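Local atomic coordinates of alpha-amylase G-6 (Bacillus halodurans, PDB entry 2C3H), a protein that probably binds starch through its family 26 carbohydrate-binding module, the part of a longer alpha-amylase that this chain represents. Residues 18-23 and 40-45; 60-65 and 80-85. All coordinates share one frame; numbering follows the deposited sequence.

Interaction 1. Residues 18-23 and 40-45. With GLC (alpha-D-glucopyranose), chain I; GLC (alpha-D-glucopyranose), chain B; SO4 (sulfate ion), chain S.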
ATOM      1  N   GLY A  18      10.078   9.346  -2.858  1.00 32.12           N
ATOM      2  CA  GLY A  18      10.003   9.769  -1.469  1.00 34.51           C
ATOM      3  C   GLY A  18       9.432   8.648  -0.594  1.00 34.78           C
ATOM      4  O   GLY A  18       9.163   7.557  -1.102  1.00 34.73           O
ATOM      5  N   THR A  19       9.248   8.883   0.709  1.00 35.34           N
ATOM      6  CA  THR A  19       8.791   7.764   1.536  1.00 35.06           C
ATOM      7  C   THR A  19       7.377   7.361   1.181  1.00 34.25           C
ATOM      8  O   THR A  19       6.559   8.202   0.944  1.00 35.87           O
ATOM      9  CB  THR A  19       9.156   7.851   3.071  1.00 35.88           C
ATOM     10  OG1 THR A  19       7.988   7.866   3.903  1.00 37.94           O
ATOM     11  CG2 THR A  19       9.928   9.032   3.410  1.00 32.42           C
ATOM     12  N   PRO A  20       7.123   6.088   1.002  1.00 33.69           N
ATOM     13  CA  PRO A  20       5.856   5.670   0.418  1.00 33.30           C
ATOM     14  C   PRO A  20       4.620   5.913   1.293  1.00 32.66           C
ATOM     15  O   PRO A  20       4.705   5.763   2.530  1.00 31.89           O
ATOM     16  CB  PRO A  20       6.065   4.167   0.192  1.00 32.81           C
ATOM     17  CG  PRO A  20       7.215   3.784   1.091  1.00 33.45           C
ATOM     18  CD  PRO A  20       8.039   4.950   1.241  1.00 33.65           C
ATOM     19  N   HIS A  21       3.504   6.250   0.636  1.00 31.43           N
ATOM     20  CA  HIS A  21       2.182   6.239   1.255  1.00 31.67           C
ATOM     21  C   HIS A  21       1.301   5.124   0.664  1.00 31.55           C
ATOM     22  O   HIS A  21       1.516   4.656  -0.454  1.00 31.33           O
ATOM     23  CB  HIS A  21       1.485   7.604   1.168  1.00 31.20           C
ATOM     24  CG  HIS A  21       2.159   8.687   1.953  1.00 32.98           C
ATOM     25  ND1 HIS A  21       3.500   8.998   1.817  1.00 32.06           N
ATOM     26  CD2 HIS A  21       1.660   9.570   2.861  1.00 35.31           C
ATOM     27  CE1 HIS A  21       3.804   9.995   2.634  1.00 34.36           C
ATOM     28  NE2 HIS A  21       2.706  10.354   3.287  1.00 33.05           N
ATOM     29  N   LEU A  22       0.355   4.651   1.452  1.00 31.59           N
ATOM     30  CA  LEU A  22      -0.521   3.587   1.012  1.00 32.11           C
ATOM     31  C   LEU A  22      -1.915   4.163   0.828  1.00 32.46           C
ATOM     32  O   LEU A  22      -2.553   4.595   1.823  1.00 33.70           O
ATOM     33  CB  LEU A  22      -0.550   2.462   2.038  1.00 31.32           C
ATOM     34  CG  LEU A  22      -1.285   1.219   1.509  1.00 33.89           C
ATOM     35  CD1 LEU A  22      -0.335   0.530   0.563  1.00 37.40           C
ATOM     36  CD2 LEU A  22      -1.726   0.243   2.596  1.00 32.53           C
ATOM     37  N   TYR A  23      -2.367   4.228  -0.421  1.00 31.90           N
ATOM     38  CA  TYR A  23      -3.725   4.683  -0.709  1.00 31.89           C
ATOM     39  C   TYR A  23      -4.577   3.429  -0.899  1.00 32.89           C
ATOM     40  O   TYR A  23      -4.099   2.437  -1.500  1.00 33.37           O
ATOM     41  CB  TYR A  23      -3.764   5.634  -1.925  1.00 30.67           C
ATOM     42  CG  TYR A  23      -5.161   5.909  -2.388  1.00 28.99           C
ATOM     43  CD1 TYR A  23      -5.937   6.903  -1.770  1.00 28.91           C
ATOM     44  CD2 TYR A  23      -5.735   5.164  -3.415  1.00 26.96           C
ATOM     45  CE1 TYR A  23      -7.241   7.162  -2.178  1.00 23.93           C
ATOM     46  CE2 TYR A  23      -7.038   5.408  -3.826  1.00 26.94           C
ATOM     47  CZ  TYR A  23      -7.784   6.418  -3.181  1.00 26.40           C
ATOM     48  OH  TYR A  23      -9.080   6.676  -3.533  1.00 29.18           O
ATOM     49  N   PRO A  40      -1.952   7.512   4.134  1.00 40.58           N
ATOM     50  CA  PRO A  40      -0.930   7.467   5.186  1.00 41.15           C
ATOM     51  C   PRO A  40       0.475   6.970   4.795  1.00 41.69           C
ATOM     52  O   PRO A  40       0.668   6.080   3.927  1.00 40.96           O
ATOM     53  CB  PRO A  40      -1.526   6.529   6.243  1.00 40.64           C
ATOM     54  CG  PRO A  40      -2.472   5.595   5.460  1.00 42.10           C
ATOM     55  CD  PRO A  40      -2.968   6.442   4.304  1.00 40.62           C
ATOM     56  N   GLU A  41       1.435   7.594   5.493  1.00 41.57           N
ATOM     57  CA  GLU A  41       2.836   7.229   5.548  1.00 41.74           C
ATOM     58  C   GLU A  41       3.008   5.784   5.919  1.00 40.93           C
ATOM     59  O   GLU A  41       2.535   5.349   6.954  1.00 41.39           O
ATOM     60  CB  GLU A  41       3.550   8.055   6.631  1.00 41.56           C
ATOM     61  CG  GLU A  41       4.448   9.142   6.101  1.00 43.87           C
ATOM     62  CD  GLU A  41       5.849   9.186   6.712  1.00 48.66           C
ATOM     63  OE1 GLU A  41       6.686   9.923   6.168  1.00 51.02           O
ATOM     64  OE2 GLU A  41       6.154   8.510   7.712  1.00 51.82           O
ATOM     65  N   MET A  42       3.726   5.040   5.099  1.00 40.36           N
ATOM     66  CA  MET A  42       4.074   3.700   5.501  1.00 40.06           C
ATOM     67  C   MET A  42       5.250   3.824   6.469  1.00 41.32           C
ATOM     68  O   MET A  42       6.194   4.585   6.198  1.00 41.54           O
ATOM     69  CB  MET A  42       4.380   2.851   4.282  1.00 38.78           C
ATOM     70  CG  MET A  42       3.216   2.811   3.323  1.00 34.89           C
ATOM     71  SD  MET A  42       3.512   1.723   1.986  1.00 33.99           S
ATOM     72  CE  MET A  42       3.123   0.154   2.747  1.00 32.47           C
ATOM     73  N   GLU A  43       5.141   3.159   7.622  1.00 41.97           N
ATOM     74  CA  GLU A  43       6.229   3.056   8.590  1.00 43.46           C
ATOM     75  C   GLU A  43       7.422   2.405   7.940  1.00 42.73           C
ATOM     76  O   GLU A  43       7.255   1.453   7.193  1.00 41.84           O
ATOM     77  CB  GLU A  43       5.794   2.179   9.766  1.00 44.41           C
ATOM     78  CG  GLU A  43       5.661   2.958  11.078  1.00 51.88           C
ATOM     79  CD  GLU A  43       4.277   2.861  11.740  1.00 59.89           C
ATOM     80  OE1 GLU A  43       4.176   2.197  12.808  1.00 63.27           O
ATOM     81  OE2 GLU A  43       3.287   3.459  11.227  1.00 62.04           O
ATOM     82  N   HIS A  44       8.619   2.915   8.213  1.00 43.36           N
ATOM     83  CA  HIS A  44       9.842   2.275   7.739  1.00 44.52           C
ATOM     84  C   HIS A  44       9.964   0.892   8.352  1.00 44.30           C
ATOM     85  O   HIS A  44       9.750   0.731   9.543  1.00 44.04           O
ATOM     86  CB  HIS A  44      11.087   3.138   8.066  1.00 45.76           C
ATOM     87  CG  HIS A  44      12.391   2.512   7.657  1.00 47.73           C
ATOM     88  ND1 HIS A  44      12.506   1.653   6.582  1.00 51.22           N
ATOM     89  CD2 HIS A  44      13.636   2.641   8.164  1.00 50.27           C
ATOM     90  CE1 HIS A  44      13.763   1.268   6.452  1.00 51.81           C
ATOM     91  NE2 HIS A  44      14.473   1.862   7.395  1.00 54.23           N
ATOM     92  N   TYR A  45      10.288  -0.110   7.545  1.00 44.78           N
ATOM     93  CA  TYR A  45      10.439  -1.478   8.076  1.00 45.28           C
ATOM     94  C   TYR A  45      11.898  -1.908   8.205  1.00 45.49           C
ATOM     95  O   TYR A  45      12.433  -1.883   9.305  1.00 46.64           O
ATOM     96  CB  TYR A  45       9.594  -2.495   7.308  1.00 44.31           C
ATOM     97  CG  TYR A  45       9.760  -3.905   7.792  1.00 45.36           C
ATOM     98  CD1 TYR A  45       9.189  -4.324   8.993  1.00 45.71           C
ATOM     99  CD2 TYR A  45      10.504  -4.825   7.056  1.00 42.08           C
ATOM    100  CE1 TYR A  45       9.356  -5.642   9.441  1.00 45.72           C
ATOM    101  CE2 TYR A  45      10.674  -6.111   7.486  1.00 43.92           C
ATOM    102  CZ  TYR A  45      10.106  -6.533   8.669  1.00 46.50           C
ATOM    103  OH  TYR A  45      10.292  -7.851   9.081  1.00 44.94           O
TER
HETATM  104  C1  GLC I   2      -7.496   5.191  -7.761  1.00 30.33           C
HETATM  105  C2  GLC I   2      -7.550   4.188  -8.887  1.00 31.68           C
HETATM  106  C3  GLC I   2      -8.842   4.333  -9.656  1.00 33.15           C
HETATM  107  C4  GLC I   2     -10.020   4.282  -8.681  1.00 32.52           C
HETATM  108  C5  GLC I   2      -9.906   5.387  -7.658  1.00 32.04           C
HETATM  109  C6  GLC I   2     -10.990   5.258  -6.608  1.00 28.38           C
HETATM  110  O2  GLC I   2      -6.499   4.469  -9.773  1.00 31.27           O
HETATM  111  O3  GLC I   2      -8.857   3.291 -10.626  1.00 33.27           O
HETATM  112  O4  GLC I   2     -11.249   4.419  -9.352  1.00 36.25           O
HETATM  113  O5  GLC I   2      -8.661   5.296  -6.980  1.00 33.12           O
HETATM  114  O6  GLC I   2     -10.712   6.116  -5.521  1.00 25.00           O
HETATM  115  C1  GLC B   1      -5.328  10.304  -8.376  1.00 31.79           C
HETATM  116  C2  GLC B   1      -4.574   9.051  -8.805  1.00 30.63           C
HETATM  117  C3  GLC B   1      -5.561   7.949  -9.151  1.00 30.24           C
HETATM  118  C4  GLC B   1      -6.429   7.695  -7.930  1.00 28.62           C
HETATM  119  C5  GLC B   1      -7.151   8.968  -7.531  1.00 30.82           C
HETATM  120  C6  GLC B   1      -8.004   8.718  -6.297  1.00 33.78           C
HETATM  121  O1  GLC B   1      -6.049  10.849  -9.468  1.00 31.80           O
HETATM  122  O2  GLC B   1      -3.742   9.319  -9.911  1.00 34.25           O
HETATM  123  O3  GLC B   1      -4.967   6.717  -9.563  1.00 29.34           O
HETATM  124  O4  GLC B   1      -7.371   6.736  -8.333  1.00 24.10           O
HETATM  125  O5  GLC B   1      -6.220  10.025  -7.295  1.00 33.54           O
HETATM  126  O6  GLC B   1      -8.742   9.873  -5.911  1.00 32.15           O
HETATM  127  S   SO4 S1099       9.345  12.306   2.512  1.00 62.24           S
HETATM  128  O1  SO4 S1099       9.556  11.750   3.839  1.00 60.80           O
HETATM  129  O2  SO4 S1099       7.899  12.483   2.340  1.00 64.70           O
HETATM  130  O3  SO4 S1099       9.969  13.627   2.415  1.00 64.15           O
HETATM  131  O4  SO4 S1099       9.923  11.478   1.441  1.00 61.31           O
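Pro40 and Leu22 begin the contact, a single beta bridge (His21 with Glu41, 4.5 Å between their CA atoms) in the beta-rich family 26 starch-binding module. Pro40 O accepts the backbone hydrogen bond of Leu22 N at 2.9 Å. The same oxygen meets His21 CA at 3.1 Å in a CA-H...O contact, so one carbonyl serves two neighbouring residues. Glu41 then lies across the His21 imidazole. The ring's CG is anti to the carbonyl carbon (chi1 -66°), which brings one face over Glu41 CA; this CH-pi contact is 3.8 Å from CA to ring centroid and 12° off the normal. At the ring edge ND1 donates a long, bent hydrogen bond to Thr19 O, which lies in the imidazole plane but receives it tilted from its own carbonyl plane. Beyond it, the carboxylate of Glu41, its plane nearly perpendicular to the imidazole, receives a weak hydrogen bond from Thr19 OG1 at OE1. Met42 closes the pairing: its N donates to Pro20 O at 2.8 Å, almost straight at 170°. Its side chain turns inward, placing SD 4.0 Å from Pro20 CB and CG 4.0 Å from Leu22 CB, where Phe11 and Tyr50 also pack. Next along strand 21-28, Tyr23 turns its CB away from 40-45, and its OH is hydrogen-bonded to O6 of the chain I glucose, 2.6 Å away.

Interaction 2. Residues 60-65 and 80-85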
ATOM      1  N   VAL A  60      -9.092  -5.255   0.179  1.00 41.71           N
ATOM      2  CA  VAL A  60      -8.803  -3.880  -0.181  1.00 39.84           C
ATOM      3  C   VAL A  60      -8.297  -3.806  -1.639  1.00 38.84           C
ATOM      4  O   VAL A  60      -7.757  -4.793  -2.165  1.00 38.27           O
ATOM      5  CB  VAL A  60      -7.775  -3.270   0.839  1.00 40.36           C
ATOM      6  CG1 VAL A  60      -6.373  -3.130   0.268  1.00 38.71           C
ATOM      7  CG2 VAL A  60      -8.252  -1.956   1.357  1.00 40.52           C
ATOM      8  N   ARG A  61      -8.524  -2.653  -2.290  1.00 37.13           N
ATOM      9  CA  ARG A  61      -7.757  -2.245  -3.476  1.00 34.86           C
ATOM     10  C   ARG A  61      -6.800  -1.136  -3.066  1.00 33.37           C
ATOM     11  O   ARG A  61      -7.162  -0.196  -2.305  1.00 32.64           O
ATOM     12  CB  ARG A  61      -8.661  -1.792  -4.623  1.00 35.03           C
ATOM     13  CG  ARG A  61      -9.454  -2.948  -5.216  1.00 36.19           C
ATOM     14  CD  ARG A  61     -10.216  -2.623  -6.513  1.00 35.86           C
ATOM     15  NE  ARG A  61     -10.677  -3.860  -7.136  1.00 36.47           N
ATOM     16  CZ  ARG A  61     -11.814  -4.483  -6.795  1.00 41.42           C
ATOM     17  NH1 ARG A  61     -12.147  -5.599  -7.409  1.00 40.68           N
ATOM     18  NH2 ARG A  61     -12.627  -3.997  -5.839  1.00 38.00           N
ATOM     19  N   LEU A  62      -5.557  -1.258  -3.507  1.00 31.39           N
ATOM     20  CA  LEU A  62      -4.563  -0.324  -3.030  1.00 29.88           C
ATOM     21  C   LEU A  62      -3.604   0.190  -4.097  1.00 29.90           C
ATOM     22  O   LEU A  62      -3.283  -0.503  -5.075  1.00 30.30           O
ATOM     23  CB  LEU A  62      -3.823  -0.896  -1.799  1.00 28.86           C
ATOM     24  CG  LEU A  62      -2.915  -2.111  -2.054  1.00 28.46           C
ATOM     25  CD1 LEU A  62      -1.421  -1.810  -2.480  1.00 24.37           C
ATOM     26  CD2 LEU A  62      -2.972  -2.999  -0.838  1.00 27.07           C
ATOM     27  N   LEU A  63      -3.117   1.409  -3.890  1.00 29.47           N
ATOM     28  CA  LEU A  63      -2.060   1.936  -4.734  1.00 28.82           C
ATOM     29  C   LEU A  63      -0.955   2.446  -3.816  1.00 29.04           C
ATOM     30  O   LEU A  63      -1.243   2.994  -2.741  1.00 28.29           O
ATOM     31  CB  LEU A  63      -2.577   3.072  -5.599  1.00 27.09           C
ATOM     32  CG  LEU A  63      -3.495   2.671  -6.733  1.00 29.50           C
ATOM     33  CD1 LEU A  63      -4.997   2.636  -6.214  1.00 27.06           C
ATOM     34  CD2 LEU A  63      -3.314   3.561  -7.944  1.00 25.44           C
ATOM     35  N   PHE A  64       0.292   2.317  -4.259  1.00 28.58           N
ATOM     36  CA  PHE A  64       1.400   3.015  -3.583  1.00 28.80           C
ATOM     37  C   PHE A  64       1.635   4.367  -4.250  1.00 29.39           C
ATOM     38  O   PHE A  64       1.475   4.493  -5.475  1.00 29.78           O
ATOM     39  CB  PHE A  64       2.665   2.162  -3.596  1.00 27.53           C
ATOM     40  CG  PHE A  64       2.442   0.733  -3.107  1.00 28.45           C
ATOM     41  CD1 PHE A  64       2.345   0.444  -1.722  1.00 23.87           C
ATOM     42  CD2 PHE A  64       2.297  -0.321  -4.029  1.00 27.16           C
ATOM     43  CE1 PHE A  64       2.153  -0.883  -1.254  1.00 23.36           C
ATOM     44  CE2 PHE A  64       2.062  -1.673  -3.570  1.00 28.06           C
ATOM     45  CZ  PHE A  64       2.000  -1.952  -2.193  1.00 27.35           C
ATOM     46  N   LYS A  65       1.968   5.361  -3.435  1.00 29.20           N
ATOM     47  CA  LYS A  65       2.329   6.729  -3.867  1.00 30.54           C
ATOM     48  C   LYS A  65       3.418   7.318  -2.936  1.00 31.31           C
ATOM     49  O   LYS A  65       3.722   6.744  -1.859  1.00 32.25           O
ATOM     50  CB  LYS A  65       1.116   7.696  -3.877  1.00 29.33           C
ATOM     51  CG  LYS A  65       0.251   7.657  -2.610  1.00 28.43           C
ATOM     52  CD  LYS A  65      -0.985   8.591  -2.694  1.00 29.04           C
ATOM     53  CE  LYS A  65      -0.624  10.017  -3.251  1.00 26.74           C
ATOM     54  NZ  LYS A  65       0.275  10.806  -2.320  1.00 29.95           N
ATOM     55  N   PHE A  80      -4.211  -2.475  -6.652  1.00 31.50           N
ATOM     56  CA  PHE A  80      -3.914  -3.890  -6.510  1.00 31.66           C
ATOM     57  C   PHE A  80      -4.980  -4.462  -5.515  1.00 31.82           C
ATOM     58  O   PHE A  80      -5.319  -3.821  -4.536  1.00 30.86           O
ATOM     59  CB  PHE A  80      -2.486  -4.118  -5.998  1.00 31.26           C
ATOM     60  CG  PHE A  80      -1.389  -3.807  -7.005  1.00 29.53           C
ATOM     61  CD1 PHE A  80      -1.237  -4.549  -8.179  1.00 29.10           C
ATOM     62  CD2 PHE A  80      -0.469  -2.799  -6.740  1.00 28.14           C
ATOM     63  CE1 PHE A  80      -0.193  -4.252  -9.076  1.00 30.66           C
ATOM     64  CE2 PHE A  80       0.554  -2.487  -7.637  1.00 27.21           C
ATOM     65  CZ  PHE A  80       0.701  -3.215  -8.794  1.00 29.12           C
ATOM     66  N   PHE A  81      -5.518  -5.641  -5.801  1.00 32.30           N
ATOM     67  CA  PHE A  81      -6.445  -6.326  -4.876  1.00 33.84           C
ATOM     68  C   PHE A  81      -5.735  -7.307  -3.934  1.00 33.65           C
ATOM     69  O   PHE A  81      -5.075  -8.231  -4.384  1.00 32.67           O
ATOM     70  CB  PHE A  81      -7.542  -7.069  -5.672  1.00 33.76           C
ATOM     71  CG  PHE A  81      -8.566  -7.721  -4.808  1.00 34.84           C
ATOM     72  CD1 PHE A  81      -9.564  -6.962  -4.183  1.00 35.98           C
ATOM     73  CD2 PHE A  81      -8.522  -9.085  -4.570  1.00 37.04           C
ATOM     74  CE1 PHE A  81     -10.512  -7.572  -3.354  1.00 37.08           C
ATOM     75  CE2 PHE A  81      -9.465  -9.708  -3.737  1.00 35.44           C
ATOM     76  CZ  PHE A  81     -10.456  -8.949  -3.134  1.00 38.13           C
ATOM     77  N   ARG A  82      -5.842  -7.062  -2.636  1.00 35.60           N
ATOM     78  CA  ARG A  82      -5.487  -8.021  -1.566  1.00 38.39           C
ATOM     79  C   ARG A  82      -6.755  -8.149  -0.687  1.00 39.86           C
ATOM     80  O   ARG A  82      -7.352  -7.120  -0.427  1.00 40.39           O
ATOM     81  CB  ARG A  82      -4.415  -7.350  -0.721  1.00 38.46           C
ATOM     82  CG  ARG A  82      -3.149  -6.990  -1.436  1.00 37.53           C
ATOM     83  CD  ARG A  82      -2.115  -7.978  -1.111  1.00 37.57           C
ATOM     84  NE  ARG A  82      -1.886  -8.796  -2.261  1.00 36.13           N
ATOM     85  CZ  ARG A  82      -1.359 -10.002  -2.228  1.00 34.06           C
ATOM     86  NH1 ARG A  82      -1.173 -10.619  -3.382  1.00 32.97           N
ATOM     87  NH2 ARG A  82      -1.015 -10.586  -1.082  1.00 29.34           N
ATOM     88  N   ASP A  83      -7.265  -9.257  -0.148  1.00 43.04           N
ATOM     89  CA  ASP A  83      -6.858 -10.610   0.235  1.00 43.90           C
ATOM     90  C   ASP A  83      -6.136 -10.955   1.510  1.00 44.05           C
ATOM     91  O   ASP A  83      -6.718 -11.546   2.403  1.00 44.25           O
ATOM     92  CB  ASP A  83      -6.619 -11.592  -0.893  1.00 45.18           C
ATOM     93  CG  ASP A  83      -7.848 -12.383  -1.165  1.00 46.84           C
ATOM     94  OD1 ASP A  83      -8.870 -12.066  -0.529  1.00 48.09           O
ATOM     95  OD2 ASP A  83      -7.935 -13.292  -1.994  1.00 54.43           O
ATOM     96  N   GLN A  84      -4.857 -10.668   1.559  1.00 44.10           N
ATOM     97  CA  GLN A  84      -4.018 -11.225   2.588  1.00 43.84           C
ATOM     98  C   GLN A  84      -2.757 -10.446   2.497  1.00 42.76           C
ATOM     99  O   GLN A  84      -2.527  -9.784   1.489  1.00 42.89           O
ATOM    100  CB  GLN A  84      -3.777 -12.715   2.333  1.00 44.57           C
ATOM    101  CG  GLN A  84      -3.091 -13.079   1.041  1.00 46.44           C
ATOM    102  CD  GLN A  84      -3.184 -14.583   0.743  1.00 51.08           C
ATOM    103  OE1 GLN A  84      -4.039 -15.280   1.306  1.00 53.91           O
ATOM    104  NE2 GLN A  84      -2.305 -15.082  -0.128  1.00 52.48           N
ATOM    105  N   ASP A  85      -1.967 -10.459   3.558  1.00 41.37           N
ATOM    106  CA  ASP A  85      -0.633  -9.901   3.482  1.00 40.40           C
ATOM    107  C   ASP A  85       0.083 -10.497   2.206  1.00 39.55           C
ATOM    108  O   ASP A  85      -0.226 -11.625   1.798  1.00 39.70           O
ATOM    109  CB  ASP A  85       0.080 -10.294   4.781  1.00 40.99           C
ATOM    110  CG  ASP A  85      -0.720  -9.932   6.074  1.00 41.55           C
ATOM    111  OD1 ASP A  85      -0.383 -10.441   7.155  1.00 43.83           O
ATOM    112  OD2 ASP A  85      -1.673  -9.160   6.145  1.00 43.00           O
TER
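Phe80 carries its ring anti to the carbonyl carbon (chi1 -71°), which sends it along the face shared with Leu62 and Phe64, whereas Phe81, with CG opposite its own backbone N (chi1 -177°), lays its ring beside Arg61 on the other face. The two strands form the arms of an antiparallel beta hairpin, and the register shows this directly: Val60 with Arg82 and Leu62 with Phe80 are hydrogen-bonded pairs, with Arg61-Phe81 as the non-hydrogen-bonded pair between them. Each hydrogen-bonded pair is joined by two reciprocal N-H...O bonds. In the first, Arg82 N lies 3.0 Å from Val60 O; in the second, Phe80 N lies 2.7 Å from Leu62 O. On the inner face, Phe80 CD2 meets the Phe64 ring obliquely at CE2, and Phe88 and Trp92 add further aromatic neighbours. On the other face an arginine meets an aromatic ring. Arg61 CG comes to the edge of the Phe81 ring, 4.1 Å from CD1, and CD1 in turn sits over one face of the guanidinium, the two planes being 41° apart; Asp26 takes the charge of Arg61 in a salt bridge. Arg82 bends twice, at chi2 and chi3: its CG stays 4.0 Å from Leu62 CD2, while its guanidinium leads away from 60-65, makes a cation-pi contact with Trp92 and reaches forward to Gln84 O. Replacing Arg82 by an alanine would probably leave Trp92 without its cationic partner, deprive Gln84 O of this donor and open a gap beside Leu62 CD2. In that last bond Arg82 NH2 approaches Gln84 O to 3.1 Å from above the carbonyl plane.

Both interactions meet on the three-stranded antiparallel sheet, because strand 21-28 and strand 59-65 are neighbours in it: His21 N is probably bonded to Lys65 O, Tyr23 O to Leu63 N, and Leu22 CD1 packs on Phe64 CE1. Their characters differ. Interaction 1 is an isolated bridge to a loop, with two backbone bonds and a mixed set of proline, imidazole and thioether contacts; Pro20, His21, Leu22 and Met42 are buried, Glu41 exposed. Interaction 2 is a regular ladder of four bonds, with Val60, Leu62 and Phe64 buried and Phe81 exposed. Bound glucose touches residues of both, Tyr23 in interaction 1 and Leu63 in interaction 2.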